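Local coordinates for protein N-acetyltransferase (Escherichia coli, PDB 6GTQ) that probably transfers an acetyl group from acetyl-coenzyme A to an amine of its substrate, as other acetyltransferases of the GNAT family do, at residues I9-D14 with I46-I51; Y65-S70 with P92-G97. The protein carries 1 engineered substitution. All coordinates share one frame; numbering follows the deposited sequence. Where two conformers were deposited one is given.

Contact 1 of 2, residues I9-D14 with I46-I51; sequences IEILTD and ILRAYI
Ile51 N donates to Glu10 O at 2.8 Å, a nearly straight bond. It belongs to the antiparallel pairing of the N-terminal edge strand with the next strand of the central GNAT sheet. Glu10 N returns the bond to Ile51 O, so this is a hydrogen-bonded pair. Leu12 N reaches Ala49 O at 2.9 Å and carries the ladder past the end of the first strand. Ile11 and Tyr50 form the non-hydrogen-bonded pair, and their side chains share one face of the sheet. Ile11 CB stands over the Tyr50 ring, 4.0 Å from its centroid and 28° off the normal. Ile11 CG1 is anti to the backbone N (chi1 -173°), and this carries Ile11 CD1 to the phenol end, 3.6 Å from Tyr50 CZ. The ring of Tyr65 lies almost parallel on the other side of the Tyr50 ring. On the face that carries Glu10 and Ile51, Leu12 and Ile51 cross at a slant, with Leu12 CD1 3.7 Å from Ile51 CD1. Tyr18 from a nearby loop packs on both residues. Its hydroxyl also bonds to Glu10 OE1 and Thr13 N. Beyond the paired residues, Arg48 NE bonds to its neighbour's carbonyl, Leu47 O, from above the carbonyl plane. A water then links the charges: it accepts from Arg48 NH2 at the guanidinium edge and donates to Asp14 OD1 at 2.7 Å.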
# COMPACT_ATOMS: atom_id res chain seq x y z
N ILE A 9 4.14 0.38 13.32
CA ILE A 9 3.31 -0.18 12.23
C ILE A 9 3.17 -1.67 12.50
O ILE A 9 4.17 -2.39 12.61
CB ILE A 9 3.80 0.09 10.78
CG1 ILE A 9 4.18 1.56 10.55
CG2 ILE A 9 2.72 -0.37 9.78
CD1 ILE A 9 5.18 1.80 9.41
N GLU A 10 1.93 -2.12 12.64
CA GLU A 10 1.61 -3.52 12.91
C GLU A 10 0.33 -3.93 12.21
O GLU A 10 -0.53 -3.09 11.95
CB GLU A 10 1.52 -3.77 14.44
CG GLU A 10 0.45 -2.96 15.15
CD GLU A 10 0.21 -3.25 16.62
OE1 GLU A 10 -0.97 -3.43 17.01
OE2 GLU A 10 1.19 -3.28 17.39
N ILE A 11 0.18 -5.23 11.93
CA ILE A 11 -1.04 -5.79 11.36
C ILE A 11 -2.10 -5.75 12.47
O ILE A 11 -1.75 -5.91 13.64
CB ILE A 11 -0.82 -7.22 10.76
CG1 ILE A 11 -2.09 -7.71 10.02
CG2 ILE A 11 -0.29 -8.26 11.79
CD1 ILE A 11 -1.87 -8.75 9.01
N LEU A 12 -3.37 -5.49 12.11
CA LEU A 12 -4.48 -5.44 13.05
C LEU A 12 -4.49 -6.70 13.91
O LEU A 12 -4.36 -7.79 13.37
CB LEU A 12 -5.81 -5.28 12.28
CG LEU A 12 -7.03 -4.84 13.10
CD1 LEU A 12 -7.09 -3.34 13.22
CD2 LEU A 12 -8.31 -5.34 12.48
N THR A 13 -4.53 -6.55 15.25
CA THR A 13 -4.51 -7.69 16.19
C THR A 13 -5.93 -8.19 16.46
O THR A 13 -6.78 -7.44 16.93
CB THR A 13 -3.71 -7.34 17.47
OG1 THR A 13 -2.47 -6.72 17.11
CG2 THR A 13 -3.45 -8.55 18.35
N ASP A 14 -6.16 -9.47 16.15
CA ASP A 14 -7.42 -10.22 16.23
C ASP A 14 -8.25 -10.04 17.52
O ASP A 14 -9.49 -10.01 17.44
CB ASP A 14 -7.17 -11.71 16.00
CG ASP A 14 -6.72 -12.01 14.59
OD1 ASP A 14 -7.53 -11.84 13.65
OD2 ASP A 14 -5.54 -12.41 14.41
N ILE A 46 -11.53 -10.50 4.26
CA ILE A 46 -11.74 -9.82 2.96
C ILE A 46 -10.46 -9.09 2.54
O ILE A 46 -10.13 -9.03 1.36
CB ILE A 46 -13.03 -8.92 2.99
CG1 ILE A 46 -14.30 -9.75 2.78
CG2 ILE A 46 -12.98 -7.79 1.95
CD1 ILE A 46 -14.76 -10.63 3.90
N LEU A 47 -9.74 -8.56 3.53
CA LEU A 47 -8.46 -7.86 3.34
C LEU A 47 -7.57 -8.07 4.56
O LEU A 47 -8.00 -8.66 5.56
CB LEU A 47 -8.67 -6.35 3.06
CG LEU A 47 -9.68 -5.57 3.95
CD1 LEU A 47 -9.05 -5.08 5.26
CD2 LEU A 47 -10.25 -4.39 3.19
N ARG A 48 -6.32 -7.57 4.47
CA ARG A 48 -5.34 -7.56 5.56
C ARG A 48 -5.09 -6.09 5.84
O ARG A 48 -4.66 -5.35 4.95
CB ARG A 48 -4.04 -8.28 5.17
CG ARG A 48 -4.25 -9.71 4.71
CD ARG A 48 -4.39 -10.71 5.83
NE ARG A 48 -5.70 -10.64 6.46
CZ ARG A 48 -5.96 -11.03 7.70
NH1 ARG A 48 -4.99 -11.53 8.46
NH2 ARG A 48 -7.18 -10.92 8.19
N ALA A 49 -5.46 -5.65 7.05
CA ALA A 49 -5.35 -4.27 7.50
C ALA A 49 -4.16 -4.06 8.42
O ALA A 49 -3.97 -4.81 9.38
CB ALA A 49 -6.63 -3.86 8.19
N TYR A 50 -3.37 -3.02 8.10
CA TYR A 50 -2.17 -2.63 8.84
C TYR A 50 -2.38 -1.24 9.42
O TYR A 50 -2.87 -0.33 8.73
CB TYR A 50 -0.95 -2.69 7.93
CG TYR A 50 -0.54 -4.10 7.57
CD1 TYR A 50 -1.23 -4.82 6.59
CD2 TYR A 50 0.55 -4.71 8.18
CE1 TYR A 50 -0.87 -6.13 6.26
CE2 TYR A 50 0.93 -6.01 7.85
CZ TYR A 50 0.21 -6.72 6.90
OH TYR A 50 0.58 -8.00 6.59
N ILE A 51 -2.04 -1.08 10.70
CA ILE A 51 -2.29 0.14 11.45
C ILE A 51 -1.01 0.83 11.93
O ILE A 51 -0.07 0.18 12.37
CB ILE A 51 -3.29 -0.23 12.61
CG1 ILE A 51 -4.75 0.14 12.26
CG2 ILE A 51 -2.91 0.30 13.98
CD1 ILE A 51 -5.44 -0.73 11.20
O HOH W 1 -7.54 -11.85 10.93

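Contact 2 of 2, residues Y65-S70 with P92-G97; sequences YTLCGS and PSVTLG. With ACT (acetate ion), chain H.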
# COMPACT_ATOMS: atom_id res chain seq x y z
N TYR A 65 -3.39 1.20 6.26
CA TYR A 65 -3.34 0.71 4.89
C TYR A 65 -3.97 -0.68 4.83
O TYR A 65 -4.03 -1.37 5.84
CB TYR A 65 -1.93 0.81 4.24
CG TYR A 65 -0.93 -0.27 4.59
CD1 TYR A 65 -0.99 -1.52 3.98
CD2 TYR A 65 0.16 0.01 5.42
CE1 TYR A 65 -0.05 -2.51 4.27
CE2 TYR A 65 1.12 -0.97 5.69
CZ TYR A 65 1.01 -2.22 5.12
OH TYR A 65 1.93 -3.20 5.40
N THR A 66 -4.54 -1.04 3.67
CA THR A 66 -5.16 -2.36 3.44
C THR A 66 -4.51 -3.06 2.25
O THR A 66 -4.20 -2.41 1.25
CB THR A 66 -6.70 -2.30 3.32
OG1 THR A 66 -7.07 -1.62 2.12
CG2 THR A 66 -7.38 -1.67 4.53
N LEU A 67 -4.30 -4.38 2.37
CA LEU A 67 -3.74 -5.25 1.34
C LEU A 67 -4.65 -6.42 1.06
O LEU A 67 -5.31 -6.95 1.97
CB LEU A 67 -2.40 -5.86 1.79
CG LEU A 67 -1.16 -5.00 1.88
CD1 LEU A 67 -0.02 -5.82 2.42
CD2 LEU A 67 -0.78 -4.41 0.53
N CYS A 68 -4.63 -6.86 -0.20
CA CYS A 68 -5.34 -8.05 -0.66
C CYS A 68 -4.67 -8.63 -1.89
O CYS A 68 -4.19 -7.89 -2.74
CB CYS A 68 -6.83 -7.80 -0.89
SG CYS A 68 -7.79 -9.32 -1.14
N GLY A 69 -4.62 -9.95 -1.95
CA GLY A 69 -4.04 -10.67 -3.08
C GLY A 69 -4.88 -10.45 -4.32
O GLY A 69 -6.11 -10.34 -4.25
N SER A 70 -4.22 -10.30 -5.47
CA SER A 70 -4.90 -10.05 -6.73
C SER A 70 -4.16 -10.72 -7.87
O SER A 70 -3.18 -11.43 -7.64
CB SER A 70 -5.02 -8.55 -6.97
OG SER A 70 -3.80 -7.87 -6.75
N PRO A 92 0.25 -12.84 -10.83
CA PRO A 92 -0.06 -12.92 -9.38
C PRO A 92 0.54 -11.70 -8.69
O PRO A 92 1.73 -11.40 -8.86
CB PRO A 92 0.61 -14.22 -8.94
CG PRO A 92 1.66 -14.50 -9.97
CD PRO A 92 1.16 -13.92 -11.25
N SER A 93 -0.32 -10.92 -8.01
CA SER A 93 0.08 -9.67 -7.35
C SER A 93 -0.66 -9.40 -6.02
O SER A 93 -1.41 -10.24 -5.54
CB SER A 93 -0.12 -8.49 -8.31
OG SER A 93 -1.46 -8.42 -8.75
N VAL A 94 -0.39 -8.24 -5.43
CA VAL A 94 -1.05 -7.76 -4.21
C VAL A 94 -1.51 -6.34 -4.49
O VAL A 94 -0.77 -5.55 -5.07
CB VAL A 94 -0.13 -7.83 -2.96
CG1 VAL A 94 -0.84 -7.26 -1.73
CG2 VAL A 94 0.35 -9.26 -2.70
N THR A 95 -2.73 -6.02 -4.08
CA THR A 95 -3.26 -4.66 -4.23
C THR A 95 -3.28 -3.94 -2.88
O THR A 95 -3.78 -4.48 -1.90
CB THR A 95 -4.64 -4.69 -4.90
OG1 THR A 95 -4.53 -5.32 -6.17
CG2 THR A 95 -5.23 -3.30 -5.09
N LEU A 96 -2.76 -2.70 -2.86
CA LEU A 96 -2.84 -1.80 -1.72
C LEU A 96 -4.04 -0.91 -2.12
O LEU A 96 -3.90 -0.05 -2.99
CB LEU A 96 -1.56 -0.96 -1.59
CG LEU A 96 -1.18 -0.42 -0.20
CD1 LEU A 96 0.18 0.25 -0.25
CD2 LEU A 96 -2.16 0.60 0.30
N GLY A 97 -5.21 -1.21 -1.55
CA GLY A 97 -6.46 -0.53 -1.90
C GLY A 97 -6.83 0.72 -1.14
O GLY A 97 -7.67 1.48 -1.60
C ACT H . -7.84 -4.05 -0.52
O ACT H . -7.10 -3.69 0.35
OXT ACT H . -8.99 -4.45 -0.34
CH3 ACT H . -7.30 -4.01 -1.94
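Ser70, Ser93 and Thr95 turn their hydroxyls to one face of this antiparallel pair, while Leu67, Val94 and Leu96 pack on the other. On the hydroxyl face Ser70 OG lies between two partners across the strands. Ser70 OG is hydrogen-bonded to Thr95 OG1 at 2.7 Å and to Ser93 OG at 3.1 Å. Ser70 OG sits between its own backbone N and carbonyl carbon (chi1 48°), and this turns it across to the opposite strand. Thr95 OG1 also bonds to the backbone of a chain of another protein in the assembly, so the cluster forms part of that interface. Farther along the same face, Thr66 OG1 gives a hydrogen bond of 2.7 Å to atom O of an acetate ion, probably from the crystallisation liquor. The acetate CH3 points at Thr95 CG2, 3.8 Å away, and Gly97 N lies beside it.

On the apolar face Leu67 and Val94 cross at an angle, with Leu67 CD2 3.6 Å from Val94 CG1. Leu67 CD2 also lies 4.1 Å from Leu96 CG. Leu96 sends CD2 the other way, to Tyr65 CB at 4.0 Å. Backbone bonds knit the register: Cys68 and Thr95 exchange two, as do Ser70 and Ser93. Thr95 N to Cys68 O is the shortest, at 2.7 Å. Gly97 N makes a more bent bond to Thr66 O, 139° at the hydrogen.

The pair forms the middle of the GNAT sheet. Strand 48-53 flanks it at Tyr65 and Leu67, and strand 133-137 flanks it at Val94. Helix 110-129 packs on the Tyr65 and Leu96 end of the apolar face: Tyr65 and Leu96 pack on Ala118, and Tyr65 OH bonds to His117 ND1.

Overall arrangement
From the N terminus, strand 8-11 comes first. The chain then passes through helices 28-36 and 38-43 and returns as strand 48-53, so contact 1 closes a helical excursion. Strand 61-74 follows and lies against strand 48-53. Contact 2 closes the next loop, part of which (76-87) is not modelled, when strand 90-101 comes back. The two contacts are in series, neither nested nor crossed. Their segments join directly: Arg48 N bonds to Leu67 O, and Tyr50 N to Tyr65 O. Together they run four antiparallel strands from the edge of the sheet to strand 90-101. Beyond it, strand 133-137 continues the sheet in parallel.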